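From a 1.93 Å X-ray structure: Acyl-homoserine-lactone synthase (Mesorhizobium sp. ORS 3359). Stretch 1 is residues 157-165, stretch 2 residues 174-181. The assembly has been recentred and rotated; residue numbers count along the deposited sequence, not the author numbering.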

ATOM      1  N   GLY A 157      13.525  -7.928   6.187  1.00 99.90           N
ATOM      2  CA  GLY A 157      14.727  -7.486   5.448  1.00107.21           C
ATOM      3  C   GLY A 157      14.695  -6.009   5.073  1.00100.98           C
ATOM      4  O   GLY A 157      15.657  -5.549   4.451  1.00101.58           O
ATOM      5  N   TRP A 158      13.674  -5.249   5.464  1.00 88.57           N
ATOM      6  CA  TRP A 158      13.489  -3.885   4.891  1.00 88.28           C
ATOM      7  C   TRP A 158      14.390  -2.885   5.628  1.00 90.44           C
ATOM      8  O   TRP A 158      14.500  -2.951   6.945  1.00 97.60           O
ATOM      9  N   THR A 159      15.063  -2.025   4.810  1.00 91.60           N
ATOM     10  CA  THR A 159      15.865  -0.925   5.392  1.00 95.18           C
ATOM     11  C   THR A 159      14.924   0.286   5.235  1.00 90.11           C
ATOM     12  O   THR A 159      14.294   0.467   4.094  1.00 90.27           O
ATOM     13  N   LEU A 160      14.642   0.956   6.358  1.00 86.90           N
ATOM     14  CA  LEU A 160      13.692   2.104   6.389  1.00 84.64           C
ATOM     15  C   LEU A 160      14.121   3.077   7.475  1.00 87.62           C
ATOM     16  O   LEU A 160      14.893   2.673   8.367  1.00 94.53           O
ATOM     17  N   PHE A 161      13.622   4.306   7.374  1.00 87.27           N
ATOM     18  CA  PHE A 161      14.033   5.456   8.210  1.00 90.37           C
ATOM     19  C   PHE A 161      12.734   6.069   8.725  1.00 83.60           C
ATOM     20  O   PHE A 161      11.860   6.428   7.904  1.00 82.01           O
ATOM     21  N   GLU A 162      12.574   6.160  10.042  1.00 84.11           N
ATOM     22  CA  GLU A 162      11.484   6.976  10.638  1.00 80.94           C
ATOM     23  C   GLU A 162      11.692   8.442  10.220  1.00 83.15           C
ATOM     24  O   GLU A 162      12.839   8.862  10.129  1.00 81.68           O
ATOM     25  N   LEU A 163      10.633   9.191   9.931  1.00 78.29           N
ATOM     26  CA  LEU A 163      10.749  10.558   9.369  1.00 81.24           C
ATOM     27  C   LEU A 163      10.404  11.571  10.484  1.00 84.21           C
ATOM     28  O   LEU A 163      10.544  12.801  10.291  1.00 90.20           O
ATOM     29  N   GLY A 164      10.020  11.074  11.668  1.00 83.50           N
ATOM     30  CA  GLY A 164       9.653  11.991  12.742  1.00 86.54           C
ATOM     31  C   GLY A 164       9.314  11.279  14.121  1.00 87.13           C
ATOM     32  O   GLY A 164       9.366  10.021  14.190  1.00 88.09           O
ATOM     33  N   ASN A 165       8.560  12.082  14.884  1.00 85.30           N
ATOM     34  CA  ASN A 165       7.890  11.642  16.163  1.00 84.85           C
ATOM     35  C   ASN A 165       6.632  10.851  15.765  1.00 76.44           C
ATOM     36  O   ASN A 165       6.029  11.228  14.716  1.00 75.59           O
ATOM     37  N   ILE A 174       0.637   6.315  15.283  1.00 63.60           N
ATOM     38  CA  ILE A 174       1.098   6.264  13.890  1.00 58.91           C
ATOM     39  C   ILE A 174       2.432   6.988  13.768  1.00 63.61           C
ATOM     40  O   ILE A 174       2.827   7.723  14.712  1.00 63.77           O
ATOM     41  N   ILE A 175       3.081   6.741  12.640  1.00 60.17           N
ATOM     42  CA  ILE A 175       4.461   7.247  12.364  1.00 62.67           C
ATOM     43  C   ILE A 175       4.671   7.246  10.847  1.00 63.42           C
ATOM     44  O   ILE A 175       3.977   6.497  10.104  1.00 63.74           O
ATOM     45  N   ALA A 176       5.484   8.179  10.364  1.00 65.28           N
ATOM     46  CA  ALA A 176       5.925   8.261   8.964  1.00 60.42           C
ATOM     47  C   ALA A 176       7.277   7.564   8.765  1.00 68.75           C
ATOM     48  O   ALA A 176       8.251   7.790   9.578  1.00 69.56           O
ATOM     49  N   LEU A 177       7.376   6.769   7.697  1.00 68.70           N
ATOM     50  CA  LEU A 177       8.587   5.987   7.318  1.00 68.65           C
ATOM     51  C   LEU A 177       8.986   6.284   5.871  1.00 70.05           C
ATOM     52  O   LEU A 177       8.076   6.536   5.030  1.00 64.54           O
ATOM     53  N   LEU A 178      10.283   6.181   5.545  1.00 73.77           N
ATOM     54  CA  LEU A 178      10.791   6.136   4.138  1.00 70.84           C
ATOM     55  C   LEU A 178      11.494   4.792   3.878  1.00 73.06           C
ATOM     56  O   LEU A 178      12.454   4.485   4.598  1.00 79.46           O
ATOM     57  N   ILE A 179      10.987   3.978   2.946  1.00 71.24           N
ATOM     58  CA  ILE A 179      11.414   2.559   2.744  1.00 76.92           C
ATOM     59  C   ILE A 179      12.272   2.493   1.489  1.00 78.19           C
ATOM     60  O   ILE A 179      11.801   2.995   0.458  1.00 79.41           O
ATOM     61  N   ASP A 180      13.496   1.934   1.583  1.00 83.82           N
ATOM     62  CA  ASP A 180      14.291   1.577   0.381  1.00 87.90           C
ATOM     63  C   ASP A 180      13.648   0.283  -0.229  1.00 87.09           C
ATOM     64  O   ASP A 180      13.471  -0.774   0.389  1.00 92.72           O
ATOM     65  N   VAL A 181      13.519   0.421  -1.586  1.00 84.39           N
ATOM     66  CA  VAL A 181      13.117  -0.667  -2.530  1.00 85.17           C
ATOM     67  C   VAL A 181      14.413  -1.319  -3.024  1.00 91.83           C
ATOM     68  O   VAL A 181      14.991  -0.813  -3.971  1.00 96.36           O
TER

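What sets the direction of the side chains? The extended backbone of each strand alternates its side chains between faces, and the antiparallel register matches them: Leu178 N donates to Phe161 O (2.8 Å) and Phe161 N to Leu178 O (3.0 Å). Leu160, Glu162, Leu177 and Ile179 share one face; Phe161 and Leu178 take the other.

How is the first face filled? Leu160, in the p rotamer at both chi angles, places CD1 4.0 Å from Leu177 CG, while its CB lies 3.9 Å from Ile179 CG1. Ile179 is m at chi1 and t at chi2, and its CG2 meets Trp158 CE3 at 3.6 Å; Trp158 leaves its backbone sideways, but chi1 m carries the indole in. Glu162, m then p, lays its aliphatic CG 3.9 Å from Leu177 CD1, its OE1 being bonded elsewhere in the structure.

What does Leu163 cover? Pointing toward the partner strand in the m,t rotamer, it sets CB 3.9 Å from Ala176 CB and CD2 4.0 Å from Leu178 CB. Leu163 N donates to Ala176 O (2.8 Å).

Do polar groups close the ends? Thr159 OG1 and Asp180 OD2 approach to 3.3 Å, but the angle is poor; the bond there is Asp180 N to Thr159 O (3.0 Å). At the other end, a water donates to Asn165 O (2.6 Å) and accepts from Ala176 N (3.2 Å).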

ATOM      1  CB  TRP A 158      12.028  -3.437   4.922  1.00 81.98           C
ATOM      2  CG  TRP A 158      11.103  -4.304   4.139  1.00 78.26           C
ATOM      3  CD1 TRP A 158      11.236  -5.629   3.851  1.00 82.01           C
ATOM      4  CD2 TRP A 158       9.814  -3.905   3.649  1.00 75.19           C
ATOM      5  NE1 TRP A 158      10.128  -6.069   3.183  1.00 80.78           N
ATOM      6  CE2 TRP A 158       9.249  -5.027   3.018  1.00 75.85           C
ATOM      7  CE3 TRP A 158       9.124  -2.694   3.614  1.00 72.24           C
ATOM      8  CZ2 TRP A 158       8.012  -4.975   2.383  1.00 70.59           C
ATOM      9  CZ3 TRP A 158       7.877  -2.646   3.026  1.00 71.69           C
ATOM     10  CH2 TRP A 158       7.340  -3.774   2.400  1.00 70.97           C
ATOM     11  CB  THR A 159      17.314  -0.918   4.846  1.00 98.30           C
ATOM     12  OG1 THR A 159      17.376   0.109   3.858  1.00105.20           O
ATOM     13  CG2 THR A 159      17.782  -2.231   4.233  1.00 96.91           C
ATOM     14  CB  LEU A 160      12.274   1.618   6.673  1.00 78.39           C
ATOM     15  CG  LEU A 160      12.084   0.924   8.018  1.00 79.25           C
ATOM     16  CD1 LEU A 160      11.780   1.891   9.151  1.00 79.17           C
ATOM     17  CD2 LEU A 160      11.038  -0.143   7.915  1.00 76.93           C
ATOM     18  CB  PHE A 161      14.906   6.443   7.422  1.00 91.49           C
ATOM     19  CG  PHE A 161      16.389   6.169   7.382  1.00103.77           C
ATOM     20  CD1 PHE A 161      17.151   6.141   8.544  1.00107.12           C
ATOM     21  CD2 PHE A 161      17.051   6.073   6.166  1.00106.76           C
ATOM     22  CE1 PHE A 161      18.517   5.932   8.497  1.00115.41           C
ATOM     23  CE2 PHE A 161      18.417   5.882   6.113  1.00107.76           C
ATOM     24  CZ  PHE A 161      19.153   5.818   7.280  1.00118.09           C
ATOM     25  CB  GLU A 162      11.480   6.837  12.160  1.00 85.20           C
ATOM     26  CG  GLU A 162      11.023   5.467  12.646  1.00 83.30           C
ATOM     27  CD  GLU A 162      12.094   4.381  12.704  1.00 89.37           C
ATOM     28  OE1 GLU A 162      11.732   3.220  13.267  1.00 89.51           O
ATOM     29  OE2 GLU A 162      13.311   4.695  12.195  1.00 87.24           O
ATOM     30  CB  LEU A 163       9.732  10.733   8.224  1.00 76.60           C
ATOM     31  CG  LEU A 163      10.069   9.950   6.956  1.00 76.01           C
ATOM     32  CD1 LEU A 163       8.907   9.944   5.995  1.00 72.86           C
ATOM     33  CD2 LEU A 163      11.342  10.494   6.259  1.00 83.18           C
ATOM     34  CB  ASN A 165       7.528  12.825  17.085  1.00 86.92           C
ATOM     35  CG  ASN A 165       8.727  13.534  17.699  1.00 92.59           C
ATOM     36  OD1 ASN A 165       9.630  12.886  18.253  1.00 87.44           O
ATOM     37  ND2 ASN A 165       8.735  14.864  17.597  1.00 94.61           N
ATOM     38  CB  ILE A 174       0.033   6.844  12.949  1.00 55.16           C
ATOM     39  CG1 ILE A 174      -0.280   8.318  13.218  1.00 56.39           C
ATOM     40  CG2 ILE A 174      -1.233   5.977  13.037  1.00 55.95           C
ATOM     41  CD1 ILE A 174      -1.088   8.998  12.073  1.00 57.35           C
ATOM     42  CB  ILE A 175       5.511   6.449  13.150  1.00 67.92           C
ATOM     43  CG1 ILE A 175       6.891   7.143  13.144  1.00 68.12           C
ATOM     44  CG2 ILE A 175       5.583   4.996  12.675  1.00 68.84           C
ATOM     45  CD1 ILE A 175       7.691   6.915  14.403  1.00 75.14           C
ATOM     46  CB  ALA A 176       5.946   9.710   8.585  1.00 61.74           C
ATOM     47  CB  LEU A 177       8.177   4.521   7.383  1.00 70.38           C
ATOM     48  CG  LEU A 177       8.323   3.768   8.694  1.00 74.47           C
ATOM     49  CD1 LEU A 177       8.358   4.634   9.942  1.00 75.72           C
ATOM     50  CD2 LEU A 177       7.265   2.724   8.729  1.00 68.57           C
ATOM     51  CB  LEU A 178      11.724   7.319   3.902  1.00 73.87           C
ATOM     52  CG  LEU A 178      12.211   7.415   2.454  1.00 75.60           C
ATOM     53  CD1 LEU A 178      11.006   7.654   1.548  1.00 70.34           C
ATOM     54  CD2 LEU A 178      13.281   8.493   2.262  1.00 78.54           C
ATOM     55  CB  ILE A 179      10.184   1.619   2.661  1.00 74.05           C
ATOM     56  CG1 ILE A 179       9.483   1.508   4.018  1.00 76.46           C
ATOM     57  CG2 ILE A 179      10.576   0.225   2.177  1.00 79.75           C
ATOM     58  CD1 ILE A 179       7.983   1.233   3.930  1.00 70.42           C
ATOM     59  CB  ASP A 180      15.787   1.385   0.683  1.00 94.56           C
ATOM     60  CG  ASP A 180      16.420   2.673   1.158  1.00 97.37           C
ATOM     61  OD1 ASP A 180      15.797   3.753   0.917  1.00 99.50           O
ATOM     62  OD2 ASP A 180      17.572   2.588   1.717  1.00118.79           O
ATOM     63  CB  VAL A 181      12.250  -0.127  -3.689  1.00 80.69           C
ATOM     64  CG1 VAL A 181      11.800  -1.237  -4.620  1.00 81.19           C
ATOM     65  CG2 VAL A 181      11.038   0.660  -3.201  1.00 75.52           C
TER
HETATM   66  O   HOH W   1       6.673  10.490  12.269  1.00 62.42           O